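Local coordinates for protein glutathione s-transferase III (Zea mays, PDB 1AW9) that probably catalyses the conjugation of reduced glutathione to hydrophobic electrophiles, including certain herbicides, as a homodimeric phi-class detoxification enzyme, at residues Leu46-Phe51 and Asp61-Glu66; Pro12-Val17 and Gly52-Leu57; Leu3-Met8 and Phe28-Val33; Phe115-Arg120 and Lys177-Gly182. All coordinates share one frame; numbering follows the deposited sequence.

Overall arrangement
Three of the contacts belong to the thioredoxin-like N-terminal domain and the fourth to the helical C-terminal domain. Contacts 1, 2 and 3 all reach one four-stranded sheet and touch each other: contact 3 pairs strands 3-6 and 28-31, contact 2 sets helix 12-23 against the turn leading into strand 56-59, and contact 1 lays a loop along strand 62-65. Contact 2 is wholly buried and meets through aliphatic carbons, whereas the partly buried contacts 3 and 1 are held by backbone hydrogen bonds and by ring and amide surfaces respectively. Contact 4, partly buried, comes within about 7 Å of contact 2 by nearest atoms and again joins aliphatic groups without a hydrogen bond between its segments.

Contact 1 of 4, residues Leu46-Phe51 and Asp61-Glu66; sequences LALNPF and DEVLFE. Unlike the reference sequence in segment 46-51: Ala47 (reference Thr). With CD (cadmium ion), chain E.
Leu48 and Val63 lie with their CA atoms 6.4 Å apart, and Asn49 and Phe65 follow at a similar spacing as the loop 46-51 runs beside strand 62-65. No hydrogen bond joins the two backbones, so the association rests on packing, mostly of side chains. At one end Val63 CG1 packs 3.7 Å from the carbonyl Leu48 O and also meets the branch Leu48 CD2, the two side chains crossing at about a right angle. Phe65 carries the larger share. Its CG stands between the backbone N and the carbonyl carbon (chi1 50°), which turns the ring toward the loop. The amide of Asn49 lies flat over one ring face, the planes only 16° apart, with Asn49 CG 3.6 Å from Phe65 CG. Farther round, Pro50 CD approaches Phe65 CE2 at 3.8 Å. Phe65 CE1 comes to the edge of the Phe51 ring, 3.7 Å from Phe51 CD2, with the ring planes inclined at 57°. Phe51 in turn stacks on His105 of the second subunit, while Phe65 packs on Val97 of that subunit. Next along, Glu66 occupies the N-cap of helix 67-77, and both of its carboxylate oxygens bind a cadmium ion. Glu66 probably contributes to the glutathione site, as in a close relative, and the arrangement as a whole belongs to the place where the thioredoxin-like domain of a glutathione transferase meets its dimer partner.

Contact 2 of 4, residues Pro12-Val17 and Gly52-Leu57; sequences PNVVRV and GQIPAL
Val14 and Ile54 make the tightest touch between helix 12-23 and the turn before strand 56-59, methyl to methyl, with Val14 CG2 3.6 Å from Ile54 CG2. Being anti to the carbonyl carbon, Val14 CG2 faces the turn and also reaches Pro55 CB at 3.9 Å. One helical turn on, Val17 CG2 meets Pro55 CG at 4.0 Å, so the proline ring is touched by both valines. Leu5 of the neighbouring strand 3-6 packs against Val14, Val17 and Pro55 alike. The peptide bond before Pro55 is cis, the cis-proline at the start of a strand that marks the thioredoxin fold, and the residues around it probably line the glutathione site. Toward Asn13 the side chain itself stands back, its CB 4.3 Å from Pro55 CD, although Asn13 O comes to 3.9 Å from Pro55 CG. The character there is polar. Arg16 NH1 donates to Asn13 OD1 over 2.7 Å, the acceptor lying in the guanidinium plane, while Arg16 NH2 adds only a weak second bond to that oxygen. These hold the amide from one end, and at the other Asn13 ND2 is bonded to Tyr107 OH and to Leu123 O of the third subunit, which covers this side.

Contact 3 of 4, residues Leu3-Met8 and Phe28-Val33; sequences LKLYGM and FEIVPV
Phe28 begins the pairing with Leu3, its CB 3.7 Å from Leu3 CB, on the sheet face that also carries Leu5 and Ile30. Glu29 comes next and bonds through both its backbone N and its O: the N donates to Leu3 O over 2.8 Å, and the O accepts from Leu5 N. Its carboxylate rises on the face of Lys4 and Tyr6, where Glu29 OE2 lies 4.2 Å from Lys4 NZ, beyond a salt bridge. The Lys4 chain passes obliquely over Val31 CG2, and a bend at chi3 (76°) carries its amine to Tyr6 OH, with Lys4 NZ 3.1 Å away as a hydrogen-bond donor. An alanine at Lys4 would probably leave Tyr6 OH without this amine, Glu29 without its nearby opposite charge, and Val31 CG2 without the chain lying across it. Ile30 returns to the other face, its CG1 running alongside Leu5 CD2 at 4.0 Å. Val31 repeats the backbone pattern, its N bonded to Leu5 O and its O accepting from Gly7 N at 2.7 Å. Val31 CG2 sits over one face of the Tyr6 ring, offset toward the rim. Pro32, beyond the last of these bonds, brings its CA to within 3.4 Å of Gly7 O in a CA-H...O contact. Val33 then brings CG1 to the edge of the Tyr6 ring. The two parallel strands, joined through helix 12-23 packed on the Leu3 and Leu5 face, form the beta-alpha-beta unit that opens a thioredoxin-like domain.

Contact 4 of 4, residues Phe115-Arg120 and Lys177-Gly182; sequences FQLLVR and KTPKAG
A type I beta turn from Thr178 to Ala181, entered through an ST turn at Thr178, rests on Leu117 and Leu118 of helix 92-122 in the helical C-terminal domain. The turn follows helix 169-176, so the contact joins the end of that helix to a long neighbour. Leu117 CD1 is the tip that meets most of it: the methyl lies 3.7 Å from Lys180 CG, 3.8 Å from Thr178 CB and somewhat farther from Pro179 CD. Thr178 divides its work between its two branches. Its OG1 stands between the backbone N and the carbonyl carbon (chi1 72°), where it accepts from Lys180 N over 2.9 Å and bonds to Leu175 O. Its methyl CG2 turns instead to the helix, 4.0 Å from Leu118 CG. An alanine here would probably leave Lys180 N and Leu175 O without their hydroxyl partner and open a gap beside Leu118. On the helix side the backbone widens into a pi-type turn, Arg120 N bonding to Phe115 O. Leu118 also packs on Thr36 of the third subunit, placing this edge of the contact at an interface between chains. Beyond Thr178, Leu118 CD2 comes 4.1 Å from the carbonyl Lys177 O.

Contact 1 of 4, residues Leu46-Phe51 and Asp61-Glu66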
loop_
_atom_site.group_PDB
_atom_site.type_symbol
_atom_site.label_atom_id
_atom_site.label_comp_id
_atom_site.label_asym_id
_atom_site.label_seq_id
_atom_site.Cartn_x
_atom_site.Cartn_y
_atom_site.Cartn_z
ATOM N N LEU A 46 22.698 19.261 7.301
ATOM C CA LEU A 46 23.336 18.096 6.733
ATOM C C LEU A 46 24.752 17.929 7.185
ATOM O O LEU A 46 25.354 16.901 6.956
ATOM C CB LEU A 46 23.279 18.141 5.220
ATOM C CG LEU A 46 21.881 17.842 4.677
ATOM C CD1 LEU A 46 22.003 17.453 3.220
ATOM C CD2 LEU A 46 21.267 16.700 5.442
ATOM N N ALA A 47 25.287 18.969 7.800
ATOM C CA ALA A 47 26.639 18.976 8.338
ATOM C C ALA A 47 26.682 18.271 9.698
ATOM O O ALA A 47 27.726 17.740 10.098
ATOM C CB ALA A 47 27.122 20.417 8.477
ATOM N N LEU A 48 25.592 18.361 10.457
ATOM C CA LEU A 48 25.528 17.675 11.734
ATOM C C LEU A 48 25.113 16.269 11.364
ATOM O O LEU A 48 25.900 15.327 11.523
ATOM C CB LEU A 48 24.509 18.339 12.651
ATOM C CG LEU A 48 24.922 19.779 12.975
ATOM C CD1 LEU A 48 23.932 20.440 13.907
ATOM C CD2 LEU A 48 26.315 19.777 13.591
ATOM N N ASN A 49 23.932 16.153 10.748
ATOM C CA ASN A 49 23.406 14.853 10.314
ATOM C C ASN A 49 23.272 14.764 8.790
ATOM O O ASN A 49 22.352 15.346 8.225
ATOM C CB ASN A 49 22.032 14.569 10.936
ATOM C CG ASN A 49 21.564 13.139 10.695
ATOM O OD1 ASN A 49 20.519 12.722 11.182
ATOM N ND2 ASN A 49 22.361 12.365 9.991
ATOM N N PRO A 50 24.165 14.012 8.118
ATOM C CA PRO A 50 24.080 13.889 6.661
ATOM C C PRO A 50 22.791 13.215 6.212
ATOM O O PRO A 50 22.365 13.415 5.075
ATOM C CB PRO A 50 25.342 13.108 6.292
ATOM C CG PRO A 50 25.680 12.383 7.522
ATOM C CD PRO A 50 25.383 13.364 8.619
ATOM N N PHE A 51 22.143 12.457 7.108
ATOM C CA PHE A 51 20.851 11.838 6.771
ATOM C C PHE A 51 19.751 12.869 6.876
ATOM O O PHE A 51 18.623 12.616 6.460
ATOM C CB PHE A 51 20.530 10.625 7.641
ATOM C CG PHE A 51 21.423 9.472 7.363
ATOM C CD1 PHE A 51 21.208 8.674 6.254
ATOM C CD2 PHE A 51 22.534 9.240 8.145
ATOM C CE1 PHE A 51 22.088 7.673 5.921
ATOM C CE2 PHE A 51 23.426 8.235 7.817
ATOM C CZ PHE A 51 23.202 7.446 6.699
ATOM N N ASP A 61 33.305 18.351 20.781
ATOM C CA ASP A 61 33.819 18.164 19.430
ATOM C C ASP A 61 33.092 17.023 18.701
ATOM O O ASP A 61 33.222 16.867 17.484
ATOM C CB ASP A 61 35.354 17.915 19.467
ATOM C CG ASP A 61 35.757 16.647 20.272
ATOM O OD1 ASP A 61 35.142 16.374 21.341
ATOM O OD2 ASP A 61 36.716 15.941 19.841
ATOM N N GLU A 62 32.321 16.256 19.467
ATOM C CA GLU A 62 31.576 15.120 18.965
ATOM C C GLU A 62 30.202 15.480 18.483
ATOM O O GLU A 62 29.509 16.287 19.091
ATOM C CB GLU A 62 31.424 14.098 20.081
ATOM C CG GLU A 62 32.720 13.686 20.703
ATOM C CD GLU A 62 33.522 12.782 19.789
ATOM O OE1 GLU A 62 33.663 13.107 18.580
ATOM O OE2 GLU A 62 34.006 11.732 20.279
ATOM N N VAL A 63 29.821 14.881 17.369
ATOM C CA VAL A 63 28.486 15.062 16.801
ATOM C C VAL A 63 27.930 13.648 16.646
ATOM O O VAL A 63 28.607 12.737 16.159
ATOM C CB VAL A 63 28.475 15.722 15.401
ATOM C CG1 VAL A 63 27.033 16.003 14.970
ATOM C CG2 VAL A 63 29.274 17.007 15.395
ATOM N N LEU A 64 26.729 13.439 17.145
ATOM C CA LEU A 64 26.114 12.135 17.039
ATOM C C LEU A 64 24.701 12.373 16.582
ATOM O O LEU A 64 24.163 13.472 16.731
ATOM C CB LEU A 64 26.128 11.405 18.397
ATOM C CG LEU A 64 27.497 11.067 19.016
ATOM C CD1 LEU A 64 27.851 12.154 20.016
ATOM C CD2 LEU A 64 27.520 9.696 19.681
ATOM N N PHE A 65 24.149 11.377 15.924
ATOM C CA PHE A 65 22.771 11.419 15.454
ATOM C C PHE A 65 22.348 9.949 15.605
ATOM O O PHE A 65 23.220 9.063 15.810
ATOM C CB PHE A 65 22.650 12.000 14.033
ATOM C CG PHE A 65 23.578 11.370 13.034
ATOM C CD1 PHE A 65 23.228 10.193 12.373
ATOM C CD2 PHE A 65 24.808 11.937 12.761
ATOM C CE1 PHE A 65 24.098 9.599 11.464
ATOM C CE2 PHE A 65 25.693 11.346 11.846
ATOM C CZ PHE A 65 25.338 10.181 11.203
ATOM N N GLU A 66 21.029 9.722 15.570
ATOM C CA GLU A 66 20.347 8.424 15.817
ATOM C C GLU A 66 20.119 8.518 17.333
ATOM O O GLU A 66 21.046 8.371 18.116
ATOM C CB GLU A 66 21.209 7.194 15.497
ATOM C CG GLU A 66 21.514 6.955 14.015
ATOM C CD GLU A 66 20.247 6.896 13.177
ATOM O OE1 GLU A 66 19.520 5.860 13.207
ATOM O OE2 GLU A 66 19.979 7.920 12.498
HETATM CD CD CD E . 17.870 7.144 11.815
#

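Contact 2 of 4, residues Pro12-Val17 and Gly52-Leu57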
loop_
_atom_site.group_PDB
_atom_site.type_symbol
_atom_site.label_atom_id
_atom_site.label_comp_id
_atom_site.label_asym_id
_atom_site.label_seq_id
_atom_site.Cartn_x
_atom_site.Cartn_y
_atom_site.Cartn_z
ATOM N N PRO A 12 8.860 13.247 19.816
ATOM C CA PRO A 12 9.169 12.188 20.780
ATOM C C PRO A 12 10.580 11.616 20.640
ATOM O O PRO A 12 11.116 11.006 21.571
ATOM C CB PRO A 12 8.104 11.112 20.480
ATOM C CG PRO A 12 6.966 11.861 19.898
ATOM C CD PRO A 12 7.678 12.893 19.009
ATOM N N ASN A 13 11.176 11.777 19.473
ATOM C CA ASN A 13 12.499 11.238 19.281
ATOM C C ASN A 13 13.499 12.170 19.949
ATOM O O ASN A 13 14.553 11.726 20.402
ATOM C CB ASN A 13 12.772 10.981 17.797
ATOM C CG ASN A 13 12.060 9.717 17.280
ATOM O OD1 ASN A 13 12.019 8.699 17.964
ATOM N ND2 ASN A 13 11.466 9.796 16.095
ATOM N N VAL A 14 13.150 13.455 20.054
ATOM C CA VAL A 14 14.008 14.420 20.754
ATOM C C VAL A 14 13.782 14.168 22.239
ATOM O O VAL A 14 14.727 14.067 23.007
ATOM C CB VAL A 14 13.655 15.876 20.417
ATOM C CG1 VAL A 14 14.345 16.865 21.384
ATOM C CG2 VAL A 14 14.077 16.155 19.008
ATOM N N VAL A 15 12.526 13.960 22.634
ATOM C CA VAL A 15 12.225 13.676 24.032
ATOM C C VAL A 15 12.900 12.388 24.538
ATOM O O VAL A 15 13.219 12.298 25.715
ATOM C CB VAL A 15 10.710 13.657 24.287
ATOM C CG1 VAL A 15 10.402 13.305 25.763
ATOM C CG2 VAL A 15 10.120 14.999 23.913
ATOM N N ARG A 16 13.134 11.401 23.672
ATOM C CA ARG A 16 13.801 10.176 24.096
ATOM C C ARG A 16 15.229 10.479 24.549
ATOM O O ARG A 16 15.808 9.737 25.365
ATOM C CB ARG A 16 13.885 9.140 22.958
ATOM C CG ARG A 16 14.576 7.790 23.364
ATOM C CD ARG A 16 14.885 6.741 22.222
ATOM N NE ARG A 16 13.661 6.171 21.656
ATOM C CZ ARG A 16 13.105 6.590 20.521
ATOM N NH1 ARG A 16 13.693 7.546 19.806
ATOM N NH2 ARG A 16 11.861 6.229 20.221
ATOM N N VAL A 17 15.846 11.481 23.920
ATOM C CA VAL A 17 17.231 11.845 24.255
ATOM C C VAL A 17 17.242 12.693 25.516
ATOM O O VAL A 17 18.034 12.447 26.404
ATOM C CB VAL A 17 17.952 12.581 23.108
ATOM C CG1 VAL A 17 19.381 12.901 23.515
ATOM C CG2 VAL A 17 17.964 11.705 21.873
ATOM N N GLY A 52 20.095 14.032 7.432
ATOM C CA GLY A 52 19.150 15.128 7.568
ATOM C C GLY A 52 17.964 14.904 8.482
ATOM O O GLY A 52 16.890 15.473 8.244
ATOM N N GLN A 53 18.150 14.067 9.500
ATOM C CA GLN A 53 17.110 13.774 10.477
ATOM C C GLN A 53 17.503 14.294 11.852
ATOM O O GLN A 53 18.686 14.450 12.198
ATOM C CB GLN A 53 16.822 12.265 10.571
ATOM C CG GLN A 53 15.906 11.742 9.486
ATOM C CD GLN A 53 16.365 10.394 8.937
ATOM O OE1 GLN A 53 16.586 9.448 9.698
ATOM N NE2 GLN A 53 16.534 10.307 7.612
ATOM N N ILE A 54 16.462 14.619 12.591
ATOM C CA ILE A 54 16.521 15.117 13.954
ATOM C C ILE A 54 16.313 13.867 14.849
ATOM O O ILE A 54 15.554 12.956 14.474
ATOM C CB ILE A 54 15.379 16.170 14.105
ATOM C CG1 ILE A 54 15.827 17.493 13.501
ATOM C CG2 ILE A 54 14.865 16.271 15.506
ATOM C CD1 ILE A 54 17.209 17.891 13.899
ATOM N N PRO A 55 16.944 13.811 16.042
ATOM C CA PRO A 55 17.830 14.827 16.602
ATOM C C PRO A 55 19.298 14.591 16.304
ATOM O O PRO A 55 19.687 13.573 15.723
ATOM C CB PRO A 55 17.582 14.665 18.098
ATOM C CG PRO A 55 17.516 13.178 18.234
ATOM C CD PRO A 55 16.640 12.778 17.058
ATOM N N ALA A 56 20.102 15.573 16.681
ATOM C CA ALA A 56 21.558 15.484 16.582
ATOM C C ALA A 56 22.050 16.065 17.912
ATOM O O ALA A 56 21.377 16.874 18.555
ATOM C CB ALA A 56 22.084 16.286 15.424
ATOM N N LEU A 57 23.175 15.592 18.384
ATOM C CA LEU A 57 23.663 16.141 19.625
ATOM C C LEU A 57 25.107 16.483 19.422
ATOM O O LEU A 57 25.836 15.708 18.783
ATOM C CB LEU A 57 23.525 15.133 20.770
ATOM C CG LEU A 57 24.097 15.542 22.130
ATOM C CD1 LEU A 57 22.984 15.860 23.101
ATOM C CD2 LEU A 57 24.940 14.427 22.661
#

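Contact 3 of 4, residues Leu3-Met8 and Phe28-Val33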
loop_
_atom_site.group_PDB
_atom_site.type_symbol
_atom_site.label_atom_id
_atom_site.label_comp_id
_atom_site.label_asym_id
_atom_site.label_seq_id
_atom_site.Cartn_x
_atom_site.Cartn_y
_atom_site.Cartn_z
ATOM N N LEU A 3 25.479 20.438 26.625
ATOM C CA LEU A 3 25.257 19.681 25.406
ATOM C C LEU A 3 24.196 20.412 24.568
ATOM O O LEU A 3 23.313 21.086 25.127
ATOM C CB LEU A 3 24.760 18.288 25.802
ATOM C CG LEU A 3 25.844 17.252 26.116
ATOM C CD1 LEU A 3 26.943 17.853 26.899
ATOM C CD2 LEU A 3 25.279 16.056 26.839
ATOM N N LYS A 4 24.335 20.376 23.241
ATOM C CA LYS A 4 23.337 20.993 22.353
ATOM C C LYS A 4 22.532 19.884 21.660
ATOM O O LYS A 4 23.096 19.014 20.992
ATOM C CB LYS A 4 23.974 21.916 21.315
ATOM C CG LYS A 4 24.574 23.187 21.891
ATOM C CD LYS A 4 24.894 24.227 20.797
ATOM C CE LYS A 4 23.611 24.931 20.301
ATOM N NZ LYS A 4 23.795 25.935 19.188
ATOM N N LEU A 5 21.225 19.881 21.903
ATOM C CA LEU A 5 20.308 18.894 21.338
ATOM C C LEU A 5 19.519 19.606 20.277
ATOM O O LEU A 5 18.711 20.472 20.590
ATOM C CB LEU A 5 19.346 18.341 22.409
ATOM C CG LEU A 5 18.313 17.280 21.985
ATOM C CD1 LEU A 5 19.007 16.125 21.280
ATOM C CD2 LEU A 5 17.573 16.758 23.202
ATOM N N TYR A 6 19.794 19.264 19.025
ATOM C CA TYR A 6 19.118 19.859 17.883
ATOM C C TYR A 6 17.788 19.180 17.559
ATOM O O TYR A 6 17.737 17.982 17.309
ATOM C CB TYR A 6 20.043 19.806 16.674
ATOM C CG TYR A 6 21.167 20.813 16.743
ATOM C CD1 TYR A 6 20.942 22.156 16.399
ATOM C CD2 TYR A 6 22.444 20.446 17.200
ATOM C CE1 TYR A 6 21.943 23.108 16.507
ATOM C CE2 TYR A 6 23.469 21.401 17.318
ATOM C CZ TYR A 6 23.205 22.728 16.972
ATOM O OH TYR A 6 24.188 23.693 17.107
ATOM N N GLY A 7 16.706 19.943 17.575
ATOM C CA GLY A 7 15.423 19.376 17.240
ATOM C C GLY A 7 14.280 20.121 17.859
ATOM O O GLY A 7 14.458 21.032 18.651
ATOM N N MET A 8 13.085 19.727 17.465
ATOM C CA MET A 8 11.856 20.318 17.968
ATOM C C MET A 8 11.564 19.708 19.325
ATOM O O MET A 8 11.578 18.483 19.464
ATOM C CB MET A 8 10.705 19.912 17.062
ATOM C CG MET A 8 10.135 20.972 16.160
ATOM S SD MET A 8 8.645 20.222 15.455
ATOM C CE MET A 8 7.204 21.022 16.486
ATOM N N PHE A 28 22.147 20.789 29.165
ATOM C CA PHE A 28 21.968 20.831 27.724
ATOM C C PHE A 28 20.891 21.801 27.335
ATOM O O PHE A 28 20.103 22.208 28.171
ATOM C CB PHE A 28 21.573 19.434 27.201
ATOM C CG PHE A 28 20.203 18.977 27.653
ATOM C CD1 PHE A 28 20.046 18.264 28.852
ATOM C CD2 PHE A 28 19.075 19.251 26.884
ATOM C CE1 PHE A 28 18.794 17.840 29.265
ATOM C CE2 PHE A 28 17.822 18.830 27.290
ATOM C CZ PHE A 28 17.678 18.122 28.482
ATOM N N GLU A 29 20.889 22.215 26.075
ATOM C CA GLU A 29 19.828 23.089 25.588
ATOM C C GLU A 29 19.261 22.465 24.310
ATOM O O GLU A 29 19.968 21.803 23.572
ATOM C CB GLU A 29 20.290 24.541 25.402
ATOM C CG GLU A 29 21.467 24.773 24.448
ATOM C CD GLU A 29 21.461 26.209 23.841
ATOM O OE1 GLU A 29 20.515 27.005 24.128
ATOM O OE2 GLU A 29 22.395 26.530 23.055
ATOM N N ILE A 30 17.958 22.562 24.125
ATOM C CA ILE A 30 17.356 21.976 22.957
ATOM C C ILE A 30 17.257 23.059 21.937
ATOM O O ILE A 30 16.482 23.993 22.114
ATOM C CB ILE A 30 15.947 21.460 23.244
ATOM C CG1 ILE A 30 15.997 20.293 24.237
ATOM C CG2 ILE A 30 15.292 21.044 21.952
ATOM C CD1 ILE A 30 14.648 19.753 24.623
ATOM N N VAL A 31 18.040 22.938 20.870
ATOM C CA VAL A 31 18.050 23.923 19.789
ATOM C C VAL A 31 17.191 23.526 18.590
ATOM O O VAL A 31 17.499 22.543 17.926
ATOM C CB VAL A 31 19.456 24.094 19.200
ATOM C CG1 VAL A 31 19.497 25.342 18.317
ATOM C CG2 VAL A 31 20.501 24.084 20.282
ATOM N N PRO A 32 16.102 24.264 18.317
ATOM C CA PRO A 32 15.240 23.952 17.163
ATOM C C PRO A 32 15.974 24.406 15.898
ATOM O O PRO A 32 16.656 25.428 15.925
ATOM C CB PRO A 32 13.988 24.793 17.422
ATOM C CG PRO A 32 13.936 24.848 18.917
ATOM C CD PRO A 32 15.390 25.127 19.270
ATOM N N VAL A 33 15.888 23.613 14.828
ATOM C CA VAL A 33 16.570 23.924 13.579
ATOM C C VAL A 33 15.729 23.839 12.331
ATOM O O VAL A 33 14.745 23.104 12.256
ATOM C CB VAL A 33 17.836 23.042 13.340
ATOM C CG1 VAL A 33 19.024 23.629 14.082
ATOM C CG2 VAL A 33 17.587 21.576 13.743
#

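Contact 4 of 4, residues Phe115-Arg120 and Lys177-Gly182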
loop_
_atom_site.group_PDB
_atom_site.type_symbol
_atom_site.label_atom_id
_atom_site.label_comp_id
_atom_site.label_asym_id
_atom_site.label_seq_id
_atom_site.Cartn_x
_atom_site.Cartn_y
_atom_site.Cartn_z
ATOM N N PHE A 115 1.795 9.128 15.197
ATOM C CA PHE A 115 1.727 9.938 14.015
ATOM C C PHE A 115 0.317 10.130 13.444
ATOM O O PHE A 115 -0.056 11.235 13.051
ATOM C CB PHE A 115 2.600 9.387 12.921
ATOM C CG PHE A 115 2.371 10.075 11.651
ATOM C CD1 PHE A 115 2.741 11.408 11.517
ATOM C CD2 PHE A 115 1.628 9.467 10.644
ATOM C CE1 PHE A 115 2.371 12.137 10.410
ATOM C CE2 PHE A 115 1.253 10.186 9.529
ATOM C CZ PHE A 115 1.623 11.531 9.412
ATOM N N GLN A 116 -0.421 9.042 13.280
ATOM C CA GLN A 116 -1.773 9.117 12.751
ATOM C C GLN A 116 -2.789 9.751 13.719
ATOM O O GLN A 116 -3.683 10.483 13.299
ATOM C CB GLN A 116 -2.262 7.717 12.383
ATOM C CG GLN A 116 -1.519 7.059 11.287
ATOM C CD GLN A 116 -1.774 7.717 9.987
ATOM O OE1 GLN A 116 -2.842 8.285 9.768
ATOM N NE2 GLN A 116 -0.811 7.668 9.104
ATOM N N LEU A 117 -2.667 9.447 15.006
ATOM C CA LEU A 117 -3.636 9.922 15.982
ATOM C C LEU A 117 -3.353 11.276 16.626
ATOM O O LEU A 117 -4.277 11.895 17.146
ATOM C CB LEU A 117 -3.846 8.853 17.078
ATOM C CG LEU A 117 -4.251 7.448 16.628
ATOM C CD1 LEU A 117 -4.063 6.429 17.748
ATOM C CD2 LEU A 117 -5.683 7.478 16.159
ATOM N N LEU A 118 -2.093 11.726 16.601
ATOM C CA LEU A 118 -1.708 13.013 17.196
ATOM C C LEU A 118 -1.228 14.080 16.230
ATOM O O LEU A 118 -1.698 15.215 16.285
ATOM C CB LEU A 118 -0.622 12.822 18.233
ATOM C CG LEU A 118 -1.093 12.281 19.565
ATOM C CD1 LEU A 118 0.105 12.164 20.476
ATOM C CD2 LEU A 118 -2.122 13.219 20.158
ATOM N N VAL A 119 -0.273 13.717 15.375
ATOM C CA VAL A 119 0.317 14.636 14.406
ATOM C C VAL A 119 -0.599 15.047 13.245
ATOM O O VAL A 119 -0.803 16.235 12.996
ATOM C CB VAL A 119 1.601 14.027 13.828
ATOM C CG1 VAL A 119 2.274 14.999 12.823
ATOM C CG2 VAL A 119 2.550 13.626 14.977
ATOM N N ARG A 120 -1.127 14.065 12.520
ATOM C CA ARG A 120 -2.000 14.333 11.389
ATOM C C ARG A 120 -3.167 15.244 11.661
ATOM O O ARG A 120 -3.439 16.123 10.867
ATOM C CB ARG A 120 -2.492 13.046 10.742
ATOM C CG ARG A 120 -1.375 12.321 10.080
ATOM C CD ARG A 120 -1.881 11.330 9.108
ATOM N NE ARG A 120 -2.555 12.000 8.011
ATOM C CZ ARG A 120 -3.422 11.401 7.203
ATOM N NH1 ARG A 120 -3.714 10.108 7.368
ATOM N NH2 ARG A 120 -4.019 12.104 6.242
ATOM N N LYS A 177 -1.646 9.683 25.419
ATOM C CA LYS A 177 -2.502 10.792 25.009
ATOM C C LYS A 177 -3.363 10.457 23.800
ATOM O O LYS A 177 -4.046 11.323 23.267
ATOM C CB LYS A 177 -1.661 12.014 24.713
ATOM C CG LYS A 177 -1.009 12.421 25.959
ATOM C CD LYS A 177 -0.077 13.556 25.803
ATOM C CE LYS A 177 0.425 13.927 27.196
ATOM N NZ LYS A 177 -0.675 13.818 28.234
ATOM N N THR A 178 -3.335 9.203 23.364
ATOM C CA THR A 178 -4.140 8.809 22.214
ATOM C C THR A 178 -5.250 7.895 22.671
ATOM O O THR A 178 -5.250 7.375 23.799
ATOM C CB THR A 178 -3.342 7.954 21.149
ATOM O OG1 THR A 178 -3.088 6.646 21.663
ATOM C CG2 THR A 178 -2.049 8.576 20.786
ATOM N N PRO A 179 -6.185 7.630 21.764
ATOM C CA PRO A 179 -7.306 6.739 22.044
ATOM C C PRO A 179 -6.775 5.309 22.178
ATOM O O PRO A 179 -7.553 4.395 22.374
ATOM C CB PRO A 179 -8.150 6.840 20.778
ATOM C CG PRO A 179 -7.870 8.238 20.281
ATOM C CD PRO A 179 -6.401 8.413 20.535
ATOM N N LYS A 180 -5.487 5.082 21.936
ATOM C CA LYS A 180 -4.962 3.746 22.059
ATOM C C LYS A 180 -4.206 3.604 23.336
ATOM O O LYS A 180 -3.457 2.654 23.508
ATOM C CB LYS A 180 -4.066 3.381 20.889
ATOM C CG LYS A 180 -4.782 3.257 19.583
ATOM C CD LYS A 180 -5.871 2.209 19.655
ATOM C CE LYS A 180 -6.680 2.157 18.389
ATOM N NZ LYS A 180 -7.683 1.037 18.384
ATOM N N ALA A 181 -4.384 4.533 24.259
ATOM C CA ALA A 181 -3.693 4.432 25.537
ATOM C C ALA A 181 -4.087 3.105 26.206
ATOM O O ALA A 181 -3.303 2.534 26.955
ATOM C CB ALA A 181 -4.054 5.615 26.419
ATOM N N GLY A 182 -5.272 2.582 25.897
ATOM C CA GLY A 182 -5.697 1.324 26.478
ATOM C C GLY A 182 -4.785 0.119 26.278
ATOM O O GLY A 182 -4.819 -0.817 27.070
#